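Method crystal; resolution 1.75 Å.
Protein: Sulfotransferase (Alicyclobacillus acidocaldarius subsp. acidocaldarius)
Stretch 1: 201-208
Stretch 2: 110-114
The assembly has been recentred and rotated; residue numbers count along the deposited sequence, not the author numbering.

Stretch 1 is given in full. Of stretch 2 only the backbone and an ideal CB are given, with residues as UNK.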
# COMPACT_ATOMS: atom_id res chain seq x y z
N ASP A 201 11.94 -5.61 12.67
CA ASP A 201 10.62 -5.69 13.32
C ASP A 201 9.66 -6.53 12.47
O ASP A 201 8.88 -7.33 12.99
CB ASP A 201 10.01 -4.30 13.51
CG ASP A 201 10.76 -3.44 14.52
OD1 ASP A 201 11.56 -3.98 15.32
OD2 ASP A 201 10.53 -2.21 14.52
N CYS A 202 9.71 -6.34 11.15
CA CYS A 202 8.85 -7.13 10.26
C CYS A 202 9.23 -8.60 10.30
O CYS A 202 8.37 -9.47 10.24
CB CYS A 202 8.90 -6.64 8.82
SG CYS A 202 8.17 -5.01 8.59
N CYS A 203 10.53 -8.89 10.40
CA CYS A 203 10.95 -10.27 10.54
C CYS A 203 10.34 -10.91 11.79
O CYS A 203 9.86 -12.05 11.75
CB CYS A 203 12.47 -10.37 10.59
SG CYS A 203 13.26 -9.87 9.01
N ALA A 204 10.40 -10.20 12.91
CA ALA A 204 9.81 -10.71 14.15
C ALA A 204 8.30 -10.97 13.97
O ALA A 204 7.77 -12.01 14.38
CB ALA A 204 10.05 -9.72 15.29
N PHE A 205 7.62 -10.01 13.35
CA PHE A 205 6.18 -10.15 13.05
C PHE A 205 5.90 -11.39 12.19
O PHE A 205 4.95 -12.16 12.47
CB PHE A 205 5.71 -8.89 12.33
CG PHE A 205 4.28 -8.94 11.85
CD1 PHE A 205 3.23 -9.09 12.75
CD2 PHE A 205 3.98 -8.79 10.50
CE1 PHE A 205 1.89 -9.11 12.30
CE2 PHE A 205 2.65 -8.80 10.04
CZ PHE A 205 1.62 -8.97 10.95
N LEU A 206 6.74 -11.61 11.18
CA LEU A 206 6.56 -12.73 10.25
C LEU A 206 7.06 -14.05 10.83
O LEU A 206 6.87 -15.10 10.23
CB LEU A 206 7.27 -12.45 8.91
CG LEU A 206 6.68 -11.26 8.14
CD1 LEU A 206 7.49 -10.93 6.88
CD2 LEU A 206 5.19 -11.50 7.79
N GLY A 207 7.71 -13.98 11.99
CA GLY A 207 8.20 -15.18 12.65
C GLY A 207 9.41 -15.79 11.96
O GLY A 207 9.57 -17.02 11.97
N VAL A 208 10.25 -14.96 11.35
CA VAL A 208 11.52 -15.46 10.82
C VAL A 208 12.67 -14.81 11.59
O VAL A 208 12.45 -13.90 12.39
CB VAL A 208 11.66 -15.18 9.30
CG1 VAL A 208 10.58 -15.93 8.51
CG2 VAL A 208 11.61 -13.66 9.01
N UNK A 110 -3.27 -15.49 7.29
CA UNK A 110 -2.31 -14.56 6.68
C UNK A 110 -1.97 -13.37 7.57
O UNK A 110 -2.80 -12.88 8.32
CB UNK A 110 -2.86 -14.05 5.35
N UNK A 111 -0.74 -12.87 7.44
CA UNK A 111 -0.34 -11.65 8.13
C UNK A 111 -0.32 -10.49 7.15
O UNK A 111 -0.09 -10.68 5.95
CB UNK A 111 1.03 -11.82 8.79
N UNK A 112 -0.60 -9.29 7.65
CA UNK A 112 -0.81 -8.14 6.80
C UNK A 112 0.18 -7.05 7.20
O UNK A 112 0.25 -6.70 8.39
CB UNK A 112 -2.25 -7.64 6.90
N UNK A 113 0.94 -6.54 6.23
CA UNK A 113 1.81 -5.37 6.45
C UNK A 113 1.23 -4.16 5.76
O UNK A 113 0.92 -4.20 4.57
CB UNK A 113 3.23 -5.63 5.94
N UNK A 114 1.10 -3.06 6.51
CA UNK A 114 0.57 -1.81 5.97
C UNK A 114 1.59 -0.74 6.25
O UNK A 114 2.07 -0.67 7.38
CB UNK A 114 -0.79 -1.45 6.57

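The last turns of a helix lie nearly antiparallel to a short strand, the axes 160° apart and 10.1 Å at closest approach, so positions 113 and 111 lie nearest Cys202 and Leu206, one turn apart on the helix.

Position 110 precedes the strand, and nothing of stretch 1 lies within 5.5 Å of its ideal CB. The contact sets no rule here, and many side chains would serve. The deposited residue is Ala110, which takes no part.

Position 111 is the most constrained. Its CA-to-CB bond points toward the helix, and the ideal CB sits 3.6 Å from Phe205 CZ and 4.3 Å from Leu206 CD2, so any side chain starts beside an aromatic ring. Farther along, the helix ends. Gly207, with positive phi, closes a Schellman motif in which Gly207 N bonds to Ala204 O and Val208 N to Cys203 O, while the carbonyl oxygens of Phe205 and Leu206 accept no backbone NH within the stretch. An apolar side chain could cover the ring; a long one with a terminal donor could also reach those oxygens, which makes lysine or arginine attractive and glutamine possible. The residue is Lys111. With chi1 m and chi2 to chi4 all t, its chain extends over one face of the Phe205 ring, where CD lies, and Lys111 NZ donates a hydrogen bond to Phe205 O at 3.0 Å. A water bridges the same pair, donating to Phe205 O at 2.6 Å and accepting a weak bond from Lys111 NZ at 2.9 Å. Any cation-pi attraction is weak at most, since Lys111 NZ is 5.9 Å from the Phe205 ring centroid.

Position 112 points its CB away from the helix, as alternation in a strand predicts. Stretch 1 meets its backbone instead: Phe205 CE2 is 3.6 Å from the carbonyl O of 112. A beta-branched residue would suit the extended backbone, though others could fit. Ile112 is found, its nearest side-chain atom, CB, 5.7 Å from Phe205 CZ.

Position 113 points sideways, its ideal CB 5.2 Å from Phe205 CE2. That leaves room for a longer apolar chain to reach back toward the ring and the sulfur of Cys202; leucine or methionine would suit, whereas alanine would stop short. Leu113, chi1 m and chi2 t, brings CD2 to 3.8 Å from Phe205 CD2 and 3.9 Å from Cys202 SG, packing against residues one helical turn apart.

Position 114 is again out of reach, and its extended backbone would readily take a beta-branched residue. Ile114 occupies it without touching the helix.

Stretch 2 110-114: AKILI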
# COMPACT_ATOMS: atom_id res chain seq x y z
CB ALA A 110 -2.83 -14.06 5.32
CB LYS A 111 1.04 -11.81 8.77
CG LYS A 111 1.02 -12.84 9.90
CD LYS A 111 2.44 -13.14 10.40
CE LYS A 111 2.40 -14.35 11.35
NZ LYS A 111 3.74 -14.81 11.82
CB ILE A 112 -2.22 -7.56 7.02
CG1 ILE A 112 -3.29 -8.65 6.84
CG2 ILE A 112 -2.45 -6.34 6.11
CD1 ILE A 112 -3.40 -9.18 5.41
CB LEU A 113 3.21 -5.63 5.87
CG LEU A 113 4.05 -6.62 6.69
CD1 LEU A 113 5.31 -7.04 5.93
CD2 LEU A 113 4.42 -5.99 8.03
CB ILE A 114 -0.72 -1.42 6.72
CG1 ILE A 114 -1.81 -2.48 6.51
CG2 ILE A 114 -1.21 -0.02 6.28
CD1 ILE A 114 -3.05 -2.29 7.39
O HOH W 1 3.06 -13.11 14.01
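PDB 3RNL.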